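Side-chain contacts in Rho-class glutathione S-transferase (Laternula elliptica, PDB 3QAV), which probably catalyses the conjugation of glutathione to electrophilic substrates: residues M122-N127 / G163-Y168; V186-M191 / F210-M215. All blocks are in the same frame, centred on the assembly; numbering follows the deposited sequence.

How the contacts relate
Both contacts belong to the all-helical part of the glutathione S-transferase fold, and their centres lie about 11 Å apart. Contact 1 joins the junction of helices 112-124 and 126-131 to helix 148-172; contact 2 then packs helix 183-197, the next helix in the chain, against helix 207-217. The two meet where the indole of Trp165 stacks on Phe188, with Trp165 CD2 3.4 Å from Phe188 CE1, and where Met122 CE comes within 3.5 Å of Phe187 CZ. Contact 1 is the closer to the active site: the side chain of Thr125 is about 9 Å from that of Ser91, a glutathione-binding residue. Contact 2 lies away from the glutathione-binding residues.

Contact 1: M122-N127 / G163-Y168; sequences MFETSN and GHWENY
Glu124 reaches across to Tyr168 with a fully extended side chain, its CG swung opposite the backbone N (chi1 -175°), and ends in a very short hydrogen bond, Tyr168 OH to Glu124 OE2, 2.5 Å. The acceptor oxygen lies near the plane of the phenol ring, at its edge, while the carboxylate is turned 79° from that ring. On its way the aliphatic part of Glu124 runs past the indole of Trp165 in the opposite direction, with Glu124 CG 3.8 Å from Trp165 CZ2. The indole gets there with CG placed opposite its own carbonyl carbon (chi1 -54°), which sends the six-membered ring in with its edge toward the backbone. Trp165 CZ2 is 3.6 Å from Glu124 O, and Trp165 CH2 is 3.6 Å from Thr125 N. Here helix 148-172 of the C-terminal helical domain meets the junction between helices 112-124 and 126-131, at the subunit interface of the dimer. The carboxylate is shared accordingly: OE2 also makes a salt bridge to Arg75 of the second subunit, OE1 one to Arg121, whose guanidinium forms a cation-pi contact with Tyr168. With an alanine here instead of Glu124, the Tyr168 hydroxyl would probably lose its acceptor and both arginines this carboxylate. Thr125 CG2 meets Trp165 CH2 at 3.7 Å, the two side chains crossing at about a right angle. The threonine hydroxyl turns back to the preceding turn, where Thr125 OG1 donates to Met122 O at 2.6 Å, while Trp165 NE1 is hydrogen-bonded to Glu161.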
loop_
_atom_site.group_PDB
_atom_site.type_symbol
_atom_site.label_atom_id
_atom_site.label_comp_id
_atom_site.label_asym_id
_atom_site.label_seq_id
_atom_site.Cartn_x
_atom_site.Cartn_y
_atom_site.Cartn_z
ATOM N N MET A 122 4.416 0.152 9.222
ATOM C CA MET A 122 3.176 0.644 8.621
ATOM C C MET A 122 2.848 -0.027 7.285
ATOM O O MET A 122 1.811 -0.677 7.131
ATOM C CB MET A 122 3.264 2.152 8.361
ATOM C CG MET A 122 3.138 3.037 9.570
ATOM S SD MET A 122 3.662 4.717 9.155
ATOM C CE MET A 122 2.537 5.114 7.821
ATOM N N PHE A 123 3.742 0.152 6.319
ATOM C CA PHE A 123 3.556 -0.381 4.974
ATOM C C PHE A 123 3.669 -1.896 4.853
ATOM O O PHE A 123 3.103 -2.489 3.942
ATOM C CB PHE A 123 4.517 0.351 4.025
ATOM C CG PHE A 123 4.315 1.856 4.035
ATOM C CD1 PHE A 123 5.304 2.712 4.508
ATOM C CD2 PHE A 123 3.095 2.403 3.641
ATOM C CE1 PHE A 123 5.081 4.090 4.598
ATOM C CE2 PHE A 123 2.861 3.774 3.727
ATOM C CZ PHE A 123 3.855 4.622 4.208
ATOM N N GLU A 124 4.378 -2.527 5.780
ATOM C CA GLU A 124 4.499 -3.979 5.747
ATOM C C GLU A 124 3.159 -4.628 6.130
ATOM O O GLU A 124 2.894 -5.782 5.771
ATOM C CB GLU A 124 5.599 -4.440 6.706
ATOM C CG GLU A 124 5.887 -5.939 6.661
ATOM C CD GLU A 124 7.006 -6.335 7.607
ATOM O OE1 GLU A 124 7.703 -5.431 8.109
ATOM O OE2 GLU A 124 7.198 -7.549 7.837
ATOM N N THR A 125 2.309 -3.887 6.843
ATOM C CA THR A 125 1.014 -4.428 7.262
ATOM C C THR A 125 0.143 -4.877 6.093
ATOM O O THR A 125 -0.807 -5.642 6.285
ATOM C CB THR A 125 0.182 -3.412 8.089
ATOM O OG1 THR A 125 -0.206 -2.311 7.259
ATOM C CG2 THR A 125 0.976 -2.908 9.268
ATOM N N SER A 126 0.459 -4.406 4.887
ATOM C CA SER A 126 -0.325 -4.777 3.714
ATOM C C SER A 126 -0.228 -6.277 3.440
ATOM O O SER A 126 -1.140 -6.861 2.862
ATOM C CB SER A 126 0.136 -4.001 2.478
ATOM O OG SER A 126 1.278 -4.602 1.896
ATOM N N ASN A 127 0.881 -6.891 3.845
ATOM C CA ASN A 127 1.087 -8.331 3.665
ATOM C C ASN A 127 0.084 -9.151 4.464
ATOM O O ASN A 127 -0.151 -10.317 4.164
ATOM C CB ASN A 127 2.486 -8.744 4.118
ATOM C CG ASN A 127 3.559 -8.309 3.161
ATOM O OD1 ASN A 127 3.513 -8.636 1.976
ATOM N ND2 ASN A 127 4.544 -7.574 3.668
ATOM N N GLY A 163 3.718 -14.995 12.010
ATOM C CA GLY A 163 4.958 -15.251 12.725
ATOM C C GLY A 163 5.837 -14.015 12.771
ATOM O O GLY A 163 6.441 -13.707 13.798
ATOM N N HIS A 164 5.893 -13.292 11.658
ATOM C CA HIS A 164 6.697 -12.079 11.574
ATOM C C HIS A 164 6.289 -11.082 12.641
ATOM O O HIS A 164 7.125 -10.587 13.396
ATOM C CB HIS A 164 6.541 -11.442 10.197
ATOM C CG HIS A 164 7.167 -12.231 9.092
ATOM N ND1 HIS A 164 6.488 -12.563 7.938
ATOM C CD2 HIS A 164 8.420 -12.721 8.944
ATOM C CE1 HIS A 164 7.296 -13.222 7.127
ATOM N NE2 HIS A 164 8.475 -13.332 7.714
ATOM N N TRP A 165 4.993 -10.800 12.711
ATOM C CA TRP A 165 4.476 -9.846 13.680
ATOM C C TRP A 165 4.633 -10.349 15.110
ATOM O O TRP A 165 4.883 -9.563 16.027
ATOM C CB TRP A 165 3.012 -9.524 13.355
ATOM C CG TRP A 165 2.853 -9.062 11.933
ATOM C CD1 TRP A 165 2.495 -9.822 10.862
ATOM C CD2 TRP A 165 3.159 -7.759 11.414
ATOM N NE1 TRP A 165 2.561 -9.080 9.707
ATOM C CE2 TRP A 165 2.966 -7.809 10.019
ATOM C CE3 TRP A 165 3.580 -6.555 11.996
ATOM C CZ2 TRP A 165 3.179 -6.702 9.192
ATOM C CZ3 TRP A 165 3.791 -5.452 11.174
ATOM C CH2 TRP A 165 3.590 -5.535 9.787
ATOM N N GLU A 166 4.500 -11.659 15.300
ATOM C CA GLU A 166 4.679 -12.255 16.623
ATOM C C GLU A 166 6.095 -11.890 17.073
ATOM O O GLU A 166 6.309 -11.416 18.193
ATOM C CB GLU A 166 4.535 -13.779 16.535
ATOM C CG GLU A 166 4.734 -14.546 17.845
ATOM C CD GLU A 166 3.628 -14.300 18.862
ATOM O OE1 GLU A 166 2.487 -14.014 18.446
ATOM O OE2 GLU A 166 3.896 -14.414 20.076
ATOM N N ASN A 167 7.056 -12.105 16.178
ATOM C CA ASN A 167 8.456 -11.796 16.449
ATOM C C ASN A 167 8.666 -10.321 16.752
ATOM O O ASN A 167 9.322 -9.970 17.730
ATOM C CB ASN A 167 9.330 -12.176 15.253
ATOM C CG ASN A 167 9.602 -13.662 15.178
ATOM O OD1 ASN A 167 10.183 -14.149 14.206
ATOM N ND2 ASN A 167 9.191 -14.394 16.208
ATOM N N TYR A 168 8.118 -9.462 15.897
ATOM C CA TYR A 168 8.259 -8.016 16.081
ATOM C C TYR A 168 7.795 -7.619 17.483
ATOM O O TYR A 168 8.518 -6.947 18.222
ATOM C CB TYR A 168 7.423 -7.260 15.035
ATOM C CG TYR A 168 7.789 -7.537 13.590
ATOM C CD1 TYR A 168 6.834 -7.428 12.583
ATOM C CD2 TYR A 168 9.092 -7.888 13.224
ATOM C CE1 TYR A 168 7.158 -7.661 11.254
ATOM C CE2 TYR A 168 9.428 -8.123 11.892
ATOM C CZ TYR A 168 8.458 -8.007 10.915
ATOM O OH TYR A 168 8.780 -8.235 9.598
#

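Contact 2: V186-M191 / F210-M215; sequences VFFFPM and FKYYNM
Tyr212 lies between two phenylalanines of helix 183-197, and with Phe189 it accounts for most of the surface buried in this contact. Tyr212 leaves its backbone toward that helix, and CG opposite the backbone N (chi1 172°) carries the ring on to it. The outer part of the ring comes up to the edge of Phe188, where Tyr212 CE2 is 3.4 Å from Phe188 CD2. The two ring planes are inclined at 45° and their centroids are 5.4 Å apart, an oblique aromatic pair that is neither a parallel stack nor a T-shaped one. The phenol oxygen goes further and passes beside the methylene of Phe189, with Tyr212 OH 3.9 Å from Phe189 CB. Although its neighbours across the contact are carbons, the hydroxyl has a polar mate, since it is hydrogen-bonded to the Asp185 carboxylate, one residue before the segment; the tyrosine thus ties the two helices together by its polar end as well as its ring.

Beyond the methylene that meets Tyr212, the Phe189 ring heads away to the next residue of the facing helix: Phe189 CE1 meets Tyr213 CD1 at 3.8 Å, again at a slant. Tyr213 also rests on Val192, Ala193 and Val196, one to two turns farther along helix 183-197. Phe189 in addition makes an edge-to-face contact with Trp39 of helix 36-47.

The axes of these short helical segments pass 10.8 Å apart at -101°, so the helices cross nearly at right angles. No hydrogen bond joins the two segments directly. Such aromatic packing between crossing helices forms part of the hydrophobic core of the all-helical C-terminal domain of the glutathione S-transferase fold.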
loop_
_atom_site.group_PDB
_atom_site.type_symbol
_atom_site.label_atom_id
_atom_site.label_comp_id
_atom_site.label_asym_id
_atom_site.label_seq_id
_atom_site.Cartn_x
_atom_site.Cartn_y
_atom_site.Cartn_z
ATOM N N VAL A 186 -1.534 2.106 14.274
ATOM C CA VAL A 186 -2.783 2.555 13.674
ATOM C C VAL A 186 -3.091 1.650 12.477
ATOM O O VAL A 186 -4.247 1.305 12.213
ATOM C CB VAL A 186 -2.649 4.015 13.175
ATOM C CG1 VAL A 186 -3.779 4.348 12.230
ATOM C CG2 VAL A 186 -2.635 4.967 14.355
ATOM N N PHE A 187 -2.043 1.272 11.756
ATOM C CA PHE A 187 -2.201 0.420 10.584
ATOM C C PHE A 187 -2.344 -1.041 10.972
ATOM O O PHE A 187 -3.141 -1.778 10.400
ATOM C CB PHE A 187 -0.981 0.556 9.656
ATOM C CG PHE A 187 -0.939 1.840 8.868
ATOM C CD1 PHE A 187 -1.047 3.071 9.501
ATOM C CD2 PHE A 187 -0.774 1.813 7.483
ATOM C CE1 PHE A 187 -0.995 4.260 8.767
ATOM C CE2 PHE A 187 -0.718 2.993 6.743
ATOM C CZ PHE A 187 -0.830 4.217 7.389
ATOM N N PHE A 188 -1.565 -1.455 11.959
ATOM C CA PHE A 188 -1.545 -2.854 12.379
ATOM C C PHE A 188 -2.754 -3.375 13.141
ATOM O O PHE A 188 -3.387 -4.335 12.725
ATOM C CB PHE A 188 -0.283 -3.102 13.211
ATOM C CG PHE A 188 -0.089 -4.536 13.606
ATOM C CD1 PHE A 188 0.038 -5.526 12.638
ATOM C CD2 PHE A 188 -0.011 -4.893 14.946
ATOM C CE1 PHE A 188 0.240 -6.856 13.001
ATOM C CE2 PHE A 188 0.192 -6.222 15.317
ATOM C CZ PHE A 188 0.317 -7.200 14.343
ATOM N N PHE A 189 -3.066 -2.738 14.262
ATOM C CA PHE A 189 -4.169 -3.174 15.104
ATOM C C PHE A 189 -5.492 -3.485 14.406
ATOM O O PHE A 189 -6.067 -4.551 14.615
ATOM C CB PHE A 189 -4.418 -2.154 16.208
ATOM C CG PHE A 189 -5.588 -2.492 17.063
ATOM C CD1 PHE A 189 -5.491 -3.483 18.033
ATOM C CD2 PHE A 189 -6.813 -1.858 16.860
ATOM C CE1 PHE A 189 -6.600 -3.840 18.788
ATOM C CE2 PHE A 189 -7.916 -2.207 17.602
ATOM C CZ PHE A 189 -7.814 -3.201 18.569
ATOM N N PRO A 190 -6.012 -2.553 13.592
ATOM C CA PRO A 190 -7.282 -2.854 12.921
ATOM C C PRO A 190 -7.264 -4.218 12.235
ATOM O O PRO A 190 -8.263 -4.944 12.223
ATOM C CB PRO A 190 -7.423 -1.706 11.931
ATOM C CG PRO A 190 -6.830 -0.554 12.703
ATOM C CD PRO A 190 -5.573 -1.175 13.298
ATOM N N MET A 191 -6.121 -4.561 11.658
ATOM C CA MET A 191 -5.996 -5.833 10.973
ATOM C C MET A 191 -6.047 -6.983 11.969
ATOM O O MET A 191 -6.620 -8.033 11.684
ATOM C CB MET A 191 -4.706 -5.859 10.156
ATOM C CG MET A 191 -4.747 -4.858 9.008
ATOM S SD MET A 191 -3.286 -4.911 7.981
ATOM C CE MET A 191 -3.830 -5.987 6.688
ATOM N N PHE A 210 -1.628 -11.674 20.892
ATOM C CA PHE A 210 -2.799 -11.712 21.763
ATOM C C PHE A 210 -2.660 -10.686 22.882
ATOM O O PHE A 210 -3.603 -9.961 23.192
ATOM C CB PHE A 210 -2.964 -13.110 22.359
ATOM C CG PHE A 210 -4.174 -13.258 23.239
ATOM C CD1 PHE A 210 -4.035 -13.411 24.617
ATOM C CD2 PHE A 210 -5.455 -13.279 22.685
ATOM C CE1 PHE A 210 -5.154 -13.587 25.433
ATOM C CE2 PHE A 210 -6.578 -13.455 23.492
ATOM C CZ PHE A 210 -6.425 -13.610 24.870
ATOM N N LYS A 211 -1.477 -10.633 23.485
ATOM C CA LYS A 211 -1.192 -9.691 24.559
ATOM C C LYS A 211 -1.301 -8.267 24.013
ATOM O O LYS A 211 -1.815 -7.362 24.681
ATOM C CB LYS A 211 0.218 -9.954 25.095
ATOM C CG LYS A 211 0.719 -8.969 26.131
ATOM C CD LYS A 211 2.125 -9.357 26.579
ATOM C CE LYS A 211 2.674 -8.389 27.613
ATOM N NZ LYS A 211 4.022 -8.795 28.097
ATOM N N TYR A 212 -0.812 -8.081 22.789
ATOM C CA TYR A 212 -0.856 -6.783 22.121
ATOM C C TYR A 212 -2.316 -6.411 21.894
ATOM O O TYR A 212 -2.735 -5.295 22.181
ATOM C CB TYR A 212 -0.126 -6.857 20.774
ATOM C CG TYR A 212 -0.272 -5.608 19.916
ATOM C CD1 TYR A 212 0.439 -4.444 20.206
ATOM C CD2 TYR A 212 -1.136 -5.595 18.819
ATOM C CE1 TYR A 212 0.292 -3.298 19.417
ATOM C CE2 TYR A 212 -1.292 -4.464 18.032
ATOM C CZ TYR A 212 -0.578 -3.323 18.330
ATOM O OH TYR A 212 -0.729 -2.212 17.536
ATOM N N TYR A 213 -3.087 -7.366 21.390
ATOM C CA TYR A 213 -4.503 -7.152 21.128
ATOM C C TYR A 213 -5.254 -6.740 22.393
ATOM O O TYR A 213 -6.043 -5.798 22.381
ATOM C CB TYR A 213 -5.133 -8.425 20.567
ATOM C CG TYR A 213 -6.626 -8.311 20.384
ATOM C CD1 TYR A 213 -7.162 -7.559 19.344
ATOM C CD2 TYR A 213 -7.507 -8.936 21.266
ATOM C CE1 TYR A 213 -8.531 -7.429 19.183
ATOM C CE2 TYR A 213 -8.886 -8.812 21.112
ATOM C CZ TYR A 213 -9.388 -8.056 20.067
ATOM O OH TYR A 213 -10.740 -7.913 19.903
ATOM N N ASN A 214 -5.017 -7.465 23.481
ATOM C CA ASN A 214 -5.676 -7.163 24.746
ATOM C C ASN A 214 -5.323 -5.771 25.241
ATOM O O ASN A 214 -6.198 -5.023 25.660
ATOM C CB ASN A 214 -5.294 -8.203 25.803
ATOM C CG ASN A 214 -6.054 -9.498 25.635
ATOM O OD1 ASN A 214 -5.589 -10.559 26.038
ATOM N ND2 ASN A 214 -7.239 -9.416 25.048
ATOM N N MET A 215 -4.040 -5.426 25.201
ATOM C CA MET A 215 -3.623 -4.105 25.654
ATOM C C MET A 215 -4.319 -3.024 24.835
ATOM O O MET A 215 -4.897 -2.086 25.385
ATOM C CB MET A 215 -2.111 -3.921 25.517
ATOM C CG MET A 215 -1.697 -2.450 25.525
ATOM S SD MET A 215 0.052 -2.162 25.262
ATOM C CE MET A 215 0.177 -2.396 23.473
#